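Xylose isomerase domain protein TIM barrel (Planctomyces limnophilus, PDB 3TVA) binds a magnesium ion in a xylose isomerase-like TIM barrel and is probably an isomerase, though its substrate is not established. Local coordinates at residues P43-H46 and T47-R50; S163-H166 and L167-F170; P185-M188 and I189-G192; T245-E249 and I250-G254; D265-Q268 and Q269-L273. All coordinates share one frame; numbering follows the deposited sequence. Where two conformers were deposited one is given.

Contact 1. Residues P43-H46 and T47-R50; sequences PHPH and TRTR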
loop_
_atom_site.group_PDB
_atom_site.type_symbol
_atom_site.label_atom_id
_atom_site.label_comp_id
_atom_site.label_asym_id
_atom_site.label_seq_id
_atom_site.Cartn_x
_atom_site.Cartn_y
_atom_site.Cartn_z
ATOM N N PRO A 43 -3.648 -2.588 13.511
ATOM C CA PRO A 43 -3.038 -2.785 14.826
ATOM C C PRO A 43 -2.730 -4.248 15.076
ATOM O O PRO A 43 -3.201 -5.125 14.334
ATOM C CB PRO A 43 -4.111 -2.286 15.794
ATOM C CG PRO A 43 -5.395 -2.438 15.052
ATOM C CD PRO A 43 -5.060 -2.177 13.604
ATOM N N HIS A 44 -1.910 -4.497 16.091
ATOM C CA HIS A 44 -1.619 -5.850 16.550
ATOM C C HIS A 44 -2.902 -6.581 16.945
ATOM O O HIS A 44 -3.896 -5.944 17.273
ATOM C CB HIS A 44 -0.630 -5.798 17.714
ATOM C CG HIS A 44 0.784 -5.549 17.284
ATOM N ND1 HIS A 44 1.480 -6.424 16.470
ATOM C CD2 HIS A 44 1.628 -4.521 17.539
ATOM C CE1 HIS A 44 2.693 -5.949 16.254
ATOM N NE2 HIS A 44 2.807 -4.795 16.887
ATOM N N PRO A 45 -2.889 -7.923 16.886
ATOM C CA PRO A 45 -4.076 -8.742 17.167
ATOM C C PRO A 45 -4.821 -8.383 18.457
ATOM O O PRO A 45 -6.051 -8.335 18.451
ATOM C CB PRO A 45 -3.493 -10.151 17.264
ATOM C CG PRO A 45 -2.365 -10.127 16.284
ATOM C CD PRO A 45 -1.779 -8.737 16.355
ATOM N N HIS A 46 -4.088 -8.109 19.532
ATOM C CA HIS A 46 -4.708 -7.833 20.826
ATOM C C HIS A 46 -5.379 -6.459 20.890
ATOM O O HIS A 46 -6.206 -6.205 21.761
ATOM C CB HIS A 46 -3.696 -8.002 21.970
ATOM C CG HIS A 46 -2.354 -7.400 21.691
ATOM N ND1 HIS A 46 -1.473 -7.932 20.771
ATOM C CD2 HIS A 46 -1.736 -6.317 22.219
ATOM C CE1 HIS A 46 -0.374 -7.200 20.742
ATOM N NE2 HIS A 46 -0.508 -6.212 21.610
ATOM N N THR A 47 -4.993 -5.574 19.980
ATOM C CA THR A 47 -5.594 -4.237 19.857
ATOM C C THR A 47 -6.665 -4.110 18.770
ATOM O O THR A 47 -6.973 -3.015 18.306
ATOM C CB THR A 47 -4.557 -3.094 19.893
ATOM O OG1 THR A 47 -3.488 -3.380 18.990
ATOM C CG2 THR A 47 -3.978 -2.968 21.330
ATOM N N ARG A 48 -7.065 -5.251 18.232
ATOM C CA ARG A 48 -7.947 -5.338 17.075
ATOM C C ARG A 48 -9.456 -5.517 17.317
ATOM O O ARG A 48 -10.192 -5.814 16.375
ATOM C CB ARG A 48 -7.451 -6.454 16.163
ATOM C CG ARG A 48 -7.336 -6.089 14.720
ATOM C CD ARG A 48 -6.786 -7.304 13.972
ATOM N NE ARG A 48 -5.381 -7.129 13.643
ATOM C CZ ARG A 48 -4.543 -8.120 13.366
ATOM N NH1 ARG A 48 -4.961 -9.379 13.404
ATOM N NH2 ARG A 48 -3.284 -7.840 13.060
ATOM N N THR A 49 -9.925 -5.438 18.557
ATOM C CA THR A 49 -11.335 -5.732 18.811
ATOM C C THR A 49 -12.272 -4.614 18.356
ATOM O O THR A 49 -11.831 -3.531 17.984
ATOM C CB THR A 49 -11.591 -5.954 20.320
ATOM O OG1 THR A 49 -11.424 -4.711 21.019
ATOM C CG2 THR A 49 -10.626 -6.992 20.876
ATOM N N ARG A 50 -13.572 -4.859 18.473
ATOM C CA ARG A 50 -14.566 -3.866 18.123
ATOM C C ARG A 50 -14.445 -2.616 19.007
ATOM O O ARG A 50 -14.614 -1.497 18.540
ATOM C CB ARG A 50 -15.963 -4.460 18.261
ATOM C CG ARG A 50 -17.050 -3.552 17.720
ATOM C CD ARG A 50 -18.436 -4.133 17.984
ATOM N NE ARG A 50 -19.474 -3.376 17.295
ATOM C CZ ARG A 50 -20.700 -3.177 17.771
ATOM N NH1 ARG A 50 -21.051 -3.675 18.951
ATOM N NH2 ARG A 50 -21.578 -2.473 17.068
#
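R48 bends its side chain back to the start of the loop and grips the carbonyl oxygen of P43 side-on, using two nitrogens on a single acceptor. NE and NH2 of R48 each stand 3.0 Å from P43 O, and both bonds are bent, the NH2 one to 136°, as expected when two N-H groups converge on one atom. The bend at chi3 (-104°) turns the guanidinium back toward P43, and R48 CG passes P43 CG at 4.1 Å. P43 and R48 are the buried, close part of the contact. Helix 97-114 covers this side, with F110 packing on P43 and R48 and E103 forming a salt bridge with R48 NH1. P45, itself exposed, covers one face of the guanidinium, its CA 3.8 Å above the plane near the centre.

The other flank is looser. H46 is exposed and lies alongside T47, and its two conformers fit a loosely held side chain. T47 lies between the two regimes: its backbone N donates to H44 O at 2.9 Å, and its OG1, 3.4 Å from P43 CB, hydrogen-bonds to D20 OD1. The other carboxylate oxygen of D20 takes the backbone N of H44, which pins both ends of the turn to one aspartate. R48 N closes the next step on P45 O.

The two backbone bonds, T47 N to H44 O and R48 N to P45 O, make a short 3-10 turn, braced by the R48 clamp and D20. It leads to T49, the N-cap of helix 50-62, within a beta-to-alpha connection of the TIM barrel.

Contact 2. Residues S163-H166 and L167-F170; sequences SADH and LLEF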
loop_
_atom_site.group_PDB
_atom_site.type_symbol
_atom_site.label_atom_id
_atom_site.label_comp_id
_atom_site.label_asym_id
_atom_site.label_seq_id
_atom_site.Cartn_x
_atom_site.Cartn_y
_atom_site.Cartn_z
ATOM N N SER A 163 5.953 -8.319 -12.502
ATOM C CA SER A 163 5.835 -7.424 -13.637
ATOM C C SER A 163 4.359 -7.013 -13.760
ATOM O O SER A 163 3.467 -7.701 -13.251
ATOM C CB SER A 163 6.264 -8.162 -14.891
ATOM O OG SER A 163 5.276 -9.117 -15.222
ATOM N N ALA A 164 4.096 -5.876 -14.397
ATOM C CA ALA A 164 2.716 -5.428 -14.591
ATOM C C ALA A 164 1.887 -6.479 -15.345
ATOM O O ALA A 164 0.722 -6.692 -15.034
ATOM C CB ALA A 164 2.675 -4.068 -15.323
ATOM N N ASP A 165 2.497 -7.147 -16.322
ATOM C CA ASP A 165 1.796 -8.180 -17.083
ATOM C C ASP A 165 1.318 -9.358 -16.198
ATOM O O ASP A 165 0.180 -9.821 -16.335
ATOM C CB ASP A 165 2.678 -8.704 -18.229
ATOM C CG ASP A 165 2.823 -7.694 -19.384
ATOM O OD1 ASP A 165 1.979 -6.776 -19.520
ATOM O OD2 ASP A 165 3.788 -7.824 -20.164
ATOM N N HIS A 166 2.191 -9.821 -15.300
ATOM C CA HIS A 166 1.905 -10.949 -14.404
ATOM C C HIS A 166 0.796 -10.555 -13.430
ATOM O O HIS A 166 -0.125 -11.326 -13.169
ATOM C CB HIS A 166 3.188 -11.326 -13.641
ATOM C CG HIS A 166 3.138 -12.648 -12.927
ATOM N ND1 HIS A 166 2.214 -13.631 -13.213
ATOM C CD2 HIS A 166 3.923 -13.150 -11.942
ATOM C CE1 HIS A 166 2.429 -14.678 -12.431
ATOM N NE2 HIS A 166 3.455 -14.407 -11.647
ATOM N N LEU A 167 0.885 -9.337 -12.905
ATOM C CA LEU A 167 -0.124 -8.806 -11.994
ATOM C C LEU A 167 -1.501 -8.704 -12.666
ATOM O O LEU A 167 -2.523 -9.057 -12.078
ATOM C CB LEU A 167 0.297 -7.428 -11.487
ATOM C CG LEU A 167 -0.717 -6.704 -10.592
ATOM C CD1 LEU A 167 -1.020 -7.498 -9.326
ATOM C CD2 LEU A 167 -0.200 -5.316 -10.235
ATOM N N LEU A 168 -1.525 -8.215 -13.897
ATOM C CA LEU A 168 -2.769 -8.143 -14.653
ATOM C C LEU A 168 -3.372 -9.542 -14.849
ATOM O O LEU A 168 -4.586 -9.744 -14.733
ATOM C CB LEU A 168 -2.519 -7.519 -16.028
ATOM C CG LEU A 168 -2.372 -5.999 -16.131
ATOM C CD1 LEU A 168 -1.813 -5.616 -17.512
ATOM C CD2 LEU A 168 -3.711 -5.310 -15.884
ATOM N N GLU A 169 -2.513 -10.498 -15.176
ATOM C CA GLU A 169 -2.933 -11.869 -15.356
ATOM C C GLU A 169 -3.587 -12.411 -14.064
ATOM O O GLU A 169 -4.630 -13.070 -14.113
ATOM C CB GLU A 169 -1.726 -12.728 -15.745
ATOM C CG GLU A 169 -2.100 -14.139 -16.158
ATOM C CD GLU A 169 -0.897 -15.064 -16.323
ATOM O OE1 GLU A 169 0.216 -14.716 -15.860
ATOM O OE2 GLU A 169 -1.072 -16.145 -16.920
ATOM N N PHE A 170 -2.984 -12.105 -12.916
ATOM C CA PHE A 170 -3.489 -12.588 -11.626
ATOM C C PHE A 170 -4.835 -11.960 -11.343
ATOM O O PHE A 170 -5.787 -12.644 -10.950
ATOM C CB PHE A 170 -2.505 -12.255 -10.490
ATOM C CG PHE A 170 -2.977 -12.679 -9.125
ATOM C CD1 PHE A 170 -3.096 -14.025 -8.803
ATOM C CD2 PHE A 170 -3.275 -11.726 -8.152
ATOM C CE1 PHE A 170 -3.521 -14.433 -7.536
ATOM C CE2 PHE A 170 -3.697 -12.113 -6.884
ATOM C CZ PHE A 170 -3.824 -13.472 -6.572
#
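L167 N reaches back to S163 O with a nearly straight bond of 3.1 Å, the first i to i+4 link in a helix that S163 N-caps within a beta-alpha-beta unit of the TIM barrel. The cap itself is the S163 hydroxyl, which accepts from H166 N at 3.2 Å. The side chain of L167 starts close to this first turn, with CB 3.6 Å from S163 O, and then leads away from it.

L168 comes next. Its N donates to A164 O at 2.9 Å, and its CG lies 3.4 Å from the same oxygen, because chi1 of -78° sets CG beside the backbone N. A164 and L168 both rest on V203 of helix 196-203, making the apolar side of this turn.

At E169 the backbone N continues the pattern onto D165 O, while the extended side chain reaches toward H166. E169 OE1 lies at the edge of the imidazole, 3.5 Å from H166 ND1, with the carboxylate turned 56° from the ring; this bond is weak, and doubtful because H166 has two conformers. E169 OE2 is hydrogen-bonded to S129 OG and H166 NE2 to V126 O, so both groups are held chiefly by the loop that precedes helix 132-149.

F170 turns its buried ring away to pack on Y134, L137, V138 and T141 of that helix, while its backbone N bonds to H166 O at 3.0 Å.

Contact 3. Residues P185-M188 and I189-G192; sequences PANM and ILYG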
loop_
_atom_site.group_PDB
_atom_site.type_symbol
_atom_site.label_atom_id
_atom_site.label_comp_id
_atom_site.label_asym_id
_atom_site.label_seq_id
_atom_site.Cartn_x
_atom_site.Cartn_y
_atom_site.Cartn_z
ATOM N N PRO A 185 4.911 3.236 -6.910
ATOM C CA PRO A 185 5.971 3.211 -7.932
ATOM C C PRO A 185 7.374 2.908 -7.378
ATOM O O PRO A 185 8.189 2.316 -8.089
ATOM C CB PRO A 185 5.912 4.617 -8.517
ATOM C CG PRO A 185 5.428 5.474 -7.367
ATOM C CD PRO A 185 4.522 4.604 -6.526
ATOM N N ALA A 186 7.661 3.309 -6.138
ATOM C CA ALA A 186 8.988 3.092 -5.592
ATOM C C ALA A 186 9.273 1.609 -5.419
ATOM O O ALA A 186 10.422 1.179 -5.578
ATOM C CB ALA A 186 9.170 3.836 -4.269
ATOM N N ASN A 187 8.233 0.821 -5.136
ATOM C CA ASN A 187 8.410 -0.623 -4.957
ATOM C C ASN A 187 9.004 -1.303 -6.184
ATOM O O ASN A 187 9.847 -2.181 -6.064
ATOM C CB ASN A 187 7.102 -1.324 -4.544
ATOM C CG ASN A 187 6.672 -0.968 -3.114
ATOM O OD1 ASN A 187 7.411 -0.315 -2.377
ATOM N ND2 ASN A 187 5.484 -1.421 -2.717
HETATM N N MSE A 188 8.578 -0.891 -7.370
HETATM C CA MSE A 188 9.098 -1.527 -8.573
HETATM C C MSE A 188 10.547 -1.172 -8.848
HETATM O O MSE A 188 11.270 -1.938 -9.484
HETATM C CB MSE A 188 8.238 -1.188 -9.767
HETATM C CG MSE A 188 6.864 -1.797 -9.665
HETATM SE SE MSE A 188 6.060 -1.577 -11.395
HETATM C CE MSE A 188 7.091 -2.915 -12.399
ATOM N N ILE A 189 10.971 -0.010 -8.365
ATOM C CA ILE A 189 12.376 0.348 -8.424
ATOM C C ILE A 189 13.174 -0.423 -7.381
ATOM O O ILE A 189 14.291 -0.871 -7.644
ATOM C CB ILE A 189 12.559 1.862 -8.264
ATOM C CG1 ILE A 189 11.904 2.572 -9.452
ATOM C CG2 ILE A 189 14.027 2.210 -8.162
ATOM C CD1 ILE A 189 12.039 4.078 -9.432
ATOM N N LEU A 190 12.591 -0.585 -6.197
ATOM C CA LEU A 190 13.259 -1.305 -5.119
ATOM C C LEU A 190 13.490 -2.767 -5.514
ATOM O O LEU A 190 14.601 -3.284 -5.369
ATOM C CB LEU A 190 12.460 -1.183 -3.817
ATOM C CG LEU A 190 12.439 0.220 -3.198
ATOM C CD1 LEU A 190 11.422 0.298 -2.060
ATOM C CD2 LEU A 190 13.838 0.613 -2.689
ATOM N N TYR A 191 12.461 -3.416 -6.054
ATOM C CA TYR A 191 12.611 -4.775 -6.576
ATOM C C TYR A 191 13.415 -4.858 -7.870
ATOM O O TYR A 191 13.857 -5.935 -8.258
ATOM C CB TYR A 191 11.244 -5.423 -6.796
ATOM C CG TYR A 191 10.527 -5.774 -5.517
ATOM C CD1 TYR A 191 10.921 -6.862 -4.752
ATOM C CD2 TYR A 191 9.450 -5.024 -5.081
ATOM C CE1 TYR A 191 10.256 -7.181 -3.572
ATOM C CE2 TYR A 191 8.790 -5.325 -3.911
ATOM C CZ TYR A 191 9.190 -6.404 -3.162
ATOM O OH TYR A 191 8.516 -6.690 -2.001
ATOM N N GLY A 192 13.592 -3.727 -8.547
ATOM C CA GLY A 192 14.354 -3.692 -9.791
ATOM C C GLY A 192 13.645 -4.345 -10.977
ATOM O O GLY A 192 14.272 -4.786 -11.934
#
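With chi1 near -70° in both, N187 and L190 swing CG beside their own backbone N, and the two side chains meet where N187 OD1 comes 4.1 Å from L190 CD1. They belong to the short helix 185-190 of the TIM barrel, which lies just after the metal ligand D184 and is closed by a Schellman motif at G192. Y191 shares that first torsion, and this brings its ring atom CD2 to 3.0 Å from N187 O. The same oxygen receives Y191 N at 2.9 Å in a nearly linear bond of 175°.

One residue earlier, A186 O does similar double service. It accepts L190 N at 2.9 Å and, weakly, I189 N, while L190 CG leans over it at 3.3 Å.

N187 looks into the metal site, its side chain about 4 Å from the magnesium ion at nearest atoms. Its backbone N donates to D184 OD1, while its ND2, held mainly by T159 O, gives E158 OE2 a weak bond. From this second-shell place N187 probably helps to keep the two metal-binding carboxylates in position. On the other flanks I189 and L190 pack on A215 of strand 207-216, selenomethionine M188 packs on A199, and the rings of Y191 and W227 meet with their planes steeply inclined.

G192 is the C-prime residue of the Schellman motif: T193 N pairs with M188 O, and G192, at a phi of 72°, turns its own backbone N back to I189 O in a weak bond of 3.1 Å.

Contact 4. Residues T245-E249 and I250-G254; sequences TTLWE and IGYRG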
loop_
_atom_site.group_PDB
_atom_site.type_symbol
_atom_site.label_atom_id
_atom_site.label_comp_id
_atom_site.label_asym_id
_atom_site.label_seq_id
_atom_site.Cartn_x
_atom_site.Cartn_y
_atom_site.Cartn_z
ATOM N N THR A 245 1.440 13.439 -13.222
ATOM C CA THR A 245 0.835 13.853 -14.478
ATOM C C THR A 245 0.187 12.644 -15.157
ATOM O O THR A 245 -0.872 12.762 -15.764
ATOM C CB THR A 245 1.861 14.552 -15.406
ATOM O OG1 THR A 245 2.632 15.503 -14.647
ATOM C CG2 THR A 245 1.160 15.275 -16.522
ATOM N N THR A 246 0.808 11.475 -15.023
ATOM C CA THR A 246 0.226 10.235 -15.538
ATOM C C THR A 246 -1.022 9.813 -14.737
ATOM O O THR A 246 -2.023 9.386 -15.317
ATOM C CB THR A 246 1.249 9.083 -15.568
ATOM O OG1 THR A 246 2.389 9.482 -16.332
ATOM C CG2 THR A 246 0.640 7.844 -16.192
ATOM N N LEU A 247 -0.971 9.946 -13.413
ATOM C CA LEU A 247 -2.149 9.660 -12.578
ATOM C C LEU A 247 -3.317 10.538 -12.985
ATOM O O LEU A 247 -4.462 10.090 -13.043
ATOM C CB LEU A 247 -1.847 9.921 -11.093
ATOM C CG LEU A 247 -1.131 8.811 -10.314
ATOM C CD1 LEU A 247 -0.736 9.287 -8.903
ATOM C CD2 LEU A 247 -2.002 7.552 -10.243
ATOM N N TRP A 248 -3.027 11.806 -13.250
ATOM C CA TRP A 248 -4.082 12.725 -13.635
ATOM C C TRP A 248 -4.714 12.277 -14.953
ATOM O O TRP A 248 -5.932 12.230 -15.072
ATOM C CB TRP A 248 -3.532 14.142 -13.761
ATOM C CG TRP A 248 -4.584 15.158 -14.055
ATOM C CD1 TRP A 248 -4.810 15.797 -15.253
ATOM C CD2 TRP A 248 -5.557 15.665 -13.136
ATOM N NE1 TRP A 248 -5.869 16.671 -15.126
ATOM C CE2 TRP A 248 -6.346 16.604 -13.838
ATOM C CE3 TRP A 248 -5.834 15.418 -11.782
ATOM C CZ2 TRP A 248 -7.396 17.300 -13.230
ATOM C CZ3 TRP A 248 -6.876 16.107 -11.185
ATOM C CH2 TRP A 248 -7.644 17.039 -11.909
ATOM N N GLU A 249 -3.879 11.925 -15.928
ATOM C CA GLU A 249 -4.365 11.482 -17.236
ATOM C C GLU A 249 -5.281 10.249 -17.173
ATOM O O GLU A 249 -6.271 10.162 -17.904
ATOM C CB GLU A 249 -3.200 11.195 -18.186
ATOM C CG GLU A 249 -3.667 10.521 -19.468
ATOM C CD GLU A 249 -2.541 9.993 -20.328
ATOM O OE1 GLU A 249 -1.435 10.588 -20.311
ATOM O OE2 GLU A 249 -2.761 8.984 -21.045
ATOM N N ILE A 250 -4.983 9.300 -16.290
ATOM C CA ILE A 250 -5.800 8.087 -16.241
ATOM C C ILE A 250 -7.063 8.234 -15.402
ATOM O O ILE A 250 -7.824 7.284 -15.255
ATOM C CB ILE A 250 -5.020 6.879 -15.767
ATOM C CG1 ILE A 250 -4.590 7.082 -14.308
ATOM C CG2 ILE A 250 -3.832 6.650 -16.698
ATOM C CD1 ILE A 250 -3.910 5.879 -13.699
ATOM N N GLY A 251 -7.294 9.420 -14.857
ATOM C CA GLY A 251 -8.521 9.658 -14.124
ATOM C C GLY A 251 -8.442 9.455 -12.616
ATOM O O GLY A 251 -9.473 9.527 -11.950
ATOM N N TYR A 252 -7.243 9.252 -12.053
ATOM C CA TYR A 252 -7.179 9.041 -10.609
ATOM C C TYR A 252 -7.314 10.368 -9.881
ATOM O O TYR A 252 -6.574 11.319 -10.150
ATOM C CB TYR A 252 -5.877 8.359 -10.194
ATOM C CG TYR A 252 -5.831 8.134 -8.701
ATOM C CD1 TYR A 252 -6.567 7.102 -8.115
ATOM C CD2 TYR A 252 -5.084 8.972 -7.872
ATOM C CE1 TYR A 252 -6.538 6.891 -6.737
ATOM C CE2 TYR A 252 -5.052 8.776 -6.486
ATOM C CZ TYR A 252 -5.783 7.737 -5.930
ATOM O OH TYR A 252 -5.759 7.540 -4.575
ATOM N N ARG A 253 -8.388 10.472 -9.103
ATOM C CA ARG A 253 -8.681 11.623 -8.256
ATOM C C ARG A 253 -8.502 11.463 -6.737
ATOM O O ARG A 253 -8.733 12.410 -5.985
ATOM C CB ARG A 253 -10.049 12.198 -8.634
ATOM C CG ARG A 253 -10.168 12.472 -10.152
ATOM C CD ARG A 253 -9.244 13.623 -10.597
ATOM N NE ARG A 253 -9.426 13.977 -12.004
ATOM C CZ ARG A 253 -8.639 13.549 -12.988
ATOM N NH1 ARG A 253 -7.610 12.755 -12.716
ATOM N NH2 ARG A 253 -8.872 13.924 -14.244
ATOM N N GLY A 254 -8.145 10.262 -6.293
ATOM C CA GLY A 254 -8.200 9.929 -4.877
ATOM C C GLY A 254 -7.026 10.485 -4.080
ATOM O O GLY A 254 -6.245 11.294 -4.590
#
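R253 spreads its guanidinium flat on the indole of W248, planes 9° apart, with CZ 3.5 Å from the centroid of the six-membered ring: a stacked cation-pi pair. The bend at chi2 (-68°) brings the arginine over that face, and its NH1 is well used. It donates to W248 O at 2.9 Å, in the guanidinium plane and on a lone pair of the carbonyl, with an angle of 166°. It also donates to Y252 O at 3.1 Å, this time from above the carbonyl plane.

W248 O therefore has two donors, since G251 N comes to it as well, at 3.1 Å from above its plane. L247 O takes Y252 N, so these two carbonyls of the last turn are capped by the chain that folds back over them. T246 O takes I250 N in an ordinary helical bond. Y252 O has a further donor in NE1 of W11, and Y252 OH is satisfied by P255 O. E249 points elsewhere, to a salt bridge with R201, and T246 OG1 bonds back to A242 O.

Next to these bonds, L247 CD2 packs against Y252 CB at 4.0 Å. W11 and Y10 meet the W248 ring edge-to-face, tying the N-terminal segment to this corner.

G251, with a positive phi, is the glycine of a classic Schellman motif, here ending helix 240-249 and turning the chain toward strand 256-258 of the TIM barrel.

Contact 5. Residues D265-Q268 and Q269-L273; sequences DPVQ and QKKDL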
loop_
_atom_site.group_PDB
_atom_site.type_symbol
_atom_site.label_atom_id
_atom_site.label_comp_id
_atom_site.label_asym_id
_atom_site.label_seq_id
_atom_site.Cartn_x
_atom_site.Cartn_y
_atom_site.Cartn_z
ATOM N N ASP A 265 13.904 6.535 12.700
ATOM C CA ASP A 265 14.373 7.923 12.781
ATOM C C ASP A 265 13.161 8.860 12.661
ATOM O O ASP A 265 12.965 9.499 11.618
ATOM C CB ASP A 265 15.375 8.191 11.656
ATOM C CG ASP A 265 16.122 9.508 11.821
ATOM O OD1 ASP A 265 15.706 10.359 12.647
ATOM O OD2 ASP A 265 17.132 9.690 11.099
ATOM N N PRO A 266 12.339 8.929 13.730
ATOM C CA PRO A 266 11.020 9.581 13.700
ATOM C C PRO A 266 11.102 11.054 13.303
ATOM O O PRO A 266 10.230 11.540 12.566
ATOM C CB PRO A 266 10.522 9.443 15.143
ATOM C CG PRO A 266 11.293 8.275 15.711
ATOM C CD PRO A 266 12.639 8.341 15.053
ATOM N N VAL A 267 12.146 11.736 13.776
ATOM C CA VAL A 267 12.393 13.138 13.438
ATOM C C VAL A 267 12.613 13.340 11.936
ATOM O O VAL A 267 11.965 14.186 11.320
ATOM C CB VAL A 267 13.594 13.709 14.230
ATOM C CG1 VAL A 267 13.975 15.093 13.709
ATOM C CG2 VAL A 267 13.272 13.759 15.726
ATOM N N GLN A 268 13.519 12.558 11.348
ATOM C CA GLN A 268 13.764 12.624 9.904
ATOM C C GLN A 268 12.563 12.134 9.077
ATOM O O GLN A 268 12.283 12.645 7.993
ATOM C CB GLN A 268 15.011 11.820 9.530
ATOM C CG GLN A 268 15.473 12.060 8.098
ATOM C CD GLN A 268 15.921 13.501 7.874
ATOM O OE1 GLN A 268 16.571 14.096 8.731
ATOM N NE2 GLN A 268 15.554 14.071 6.728
ATOM N N GLN A 269 11.869 11.125 9.587
ATOM C CA GLN A 269 10.676 10.634 8.921
ATOM C C GLN A 269 9.638 11.758 8.830
ATOM O O GLN A 269 9.003 11.938 7.787
ATOM C CB GLN A 269 10.101 9.422 9.662
ATOM C CG GLN A 269 8.905 8.770 8.989
ATOM C CD GLN A 269 8.382 7.570 9.777
ATOM O OE1 GLN A 269 8.433 7.554 11.008
ATOM N NE2 GLN A 269 7.875 6.560 9.064
ATOM N N LYS A 270 9.471 12.517 9.912
ATOM C CA LYS A 270 8.526 13.632 9.892
ATOM C C LYS A 270 8.992 14.752 8.948
ATOM O O LYS A 270 8.178 15.294 8.192
ATOM C CB LYS A 270 8.238 14.185 11.295
ATOM C CG LYS A 270 7.092 15.207 11.312
ATOM C CD LYS A 270 6.974 15.918 12.650
ATOM C CE LYS A 270 5.816 16.899 12.658
ATOM N NZ LYS A 270 5.634 17.520 14.004
ATOM N N LYS A 271 10.284 15.085 8.983
ATOM C CA LYS A 271 10.844 16.048 8.031
ATOM C C LYS A 271 10.570 15.663 6.577
ATOM O O LYS A 271 10.216 16.522 5.760
ATOM C CB LYS A 271 12.349 16.222 8.234
ATOM C CG LYS A 271 12.703 16.931 9.530
ATOM C CD LYS A 271 14.211 17.122 9.695
ATOM C CE LYS A 271 14.547 17.644 11.097
ATOM N NZ LYS A 271 16.017 17.732 11.335
ATOM N N ASP A 272 10.731 14.381 6.249
ATOM C CA ASP A 272 10.550 13.956 4.857
ATOM C C ASP A 272 9.077 13.961 4.494
ATOM O O ASP A 272 8.720 14.221 3.341
ATOM C CB ASP A 272 11.183 12.583 4.581
ATOM C CG ASP A 272 12.715 12.603 4.684
ATOM O OD1 ASP A 272 13.309 13.706 4.764
ATOM O OD2 ASP A 272 13.326 11.512 4.680
ATOM N N LEU A 273 8.216 13.670 5.470
ATOM C CA LEU A 273 6.778 13.805 5.244
ATOM C C LEU A 273 6.434 15.273 4.944
ATOM O O LEU A 273 5.655 15.560 4.034
ATOM C CB LEU A 273 5.959 13.284 6.429
ATOM C CG LEU A 273 5.987 11.772 6.705
ATOM C CD1 LEU A 273 4.990 11.395 7.794
ATOM C CD2 LEU A 273 5.726 10.953 5.452
#
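Q268 NE2 and D272 OD1 lie 3.0 Å apart, in a hydrogen bond between side chains one helical turn apart. The donor comes to the oxygen from above the carboxylate plane, amide and carboxylate planes standing 62° apart, and the N-H angle of 142° shows that the bond is bent. Q268 reaches it by leaving with CG anti to its N and then bending at chi2 to 64°, which sends the amide along the helix.

Beside this pair K271 runs alongside V267, with CE 3.7 Å from V267 CG1, and crosses the Q268 side chain, whose OE1 is 4.0 Å from K271 CD. The aliphatic part of K271 and V267 lie on the exposed face, where P266 also sits.

The backbone beneath sets the spacing. Q269 N donates to D265 O at 2.8 Å, K270 N to P266 O, K271 N to V267 O and D272 N to Q268 O. At the start D265 is the N-cap, its OD1 accepting weakly from Q268 N at 3.4 Å.

Further out, R260 positions the buried side. Its NE forms a salt bridge with D272 OD2, leaving OD1 to Q268, and its carbonyl accepts from Q269 NE2, which also bonds to L23 O. R260 follows the magnesium ligand E259 in the chain, and the turn lies near the metal site but not in it.

The first turns of helix 266-287 are thus fastened to the loop after strand 256-258 and, through L23 and V25, to the loop between strand 13-18 and helix 27-32.

From the N terminus the five contacts follow in series, each a local turn; none nests in or crosses another. Contact 1 shapes the loop between strand 37-41 and helix 50-62. Contact 2 opens helix 164-174, and contact 3, whose nearest atoms are about 5 Å away, spans the short helix just after strand 179-183, beside the metal. Contact 4 closes helix 240-249 before strand 256-258, and contact 5 opens the last helix beyond that strand. Helix 196-203 packs against contacts 2, 3 and 4, linking that side of the barrel. Contact 1 lies across the chain's centre from these three, with contact 5 about 26 Å from it between centres.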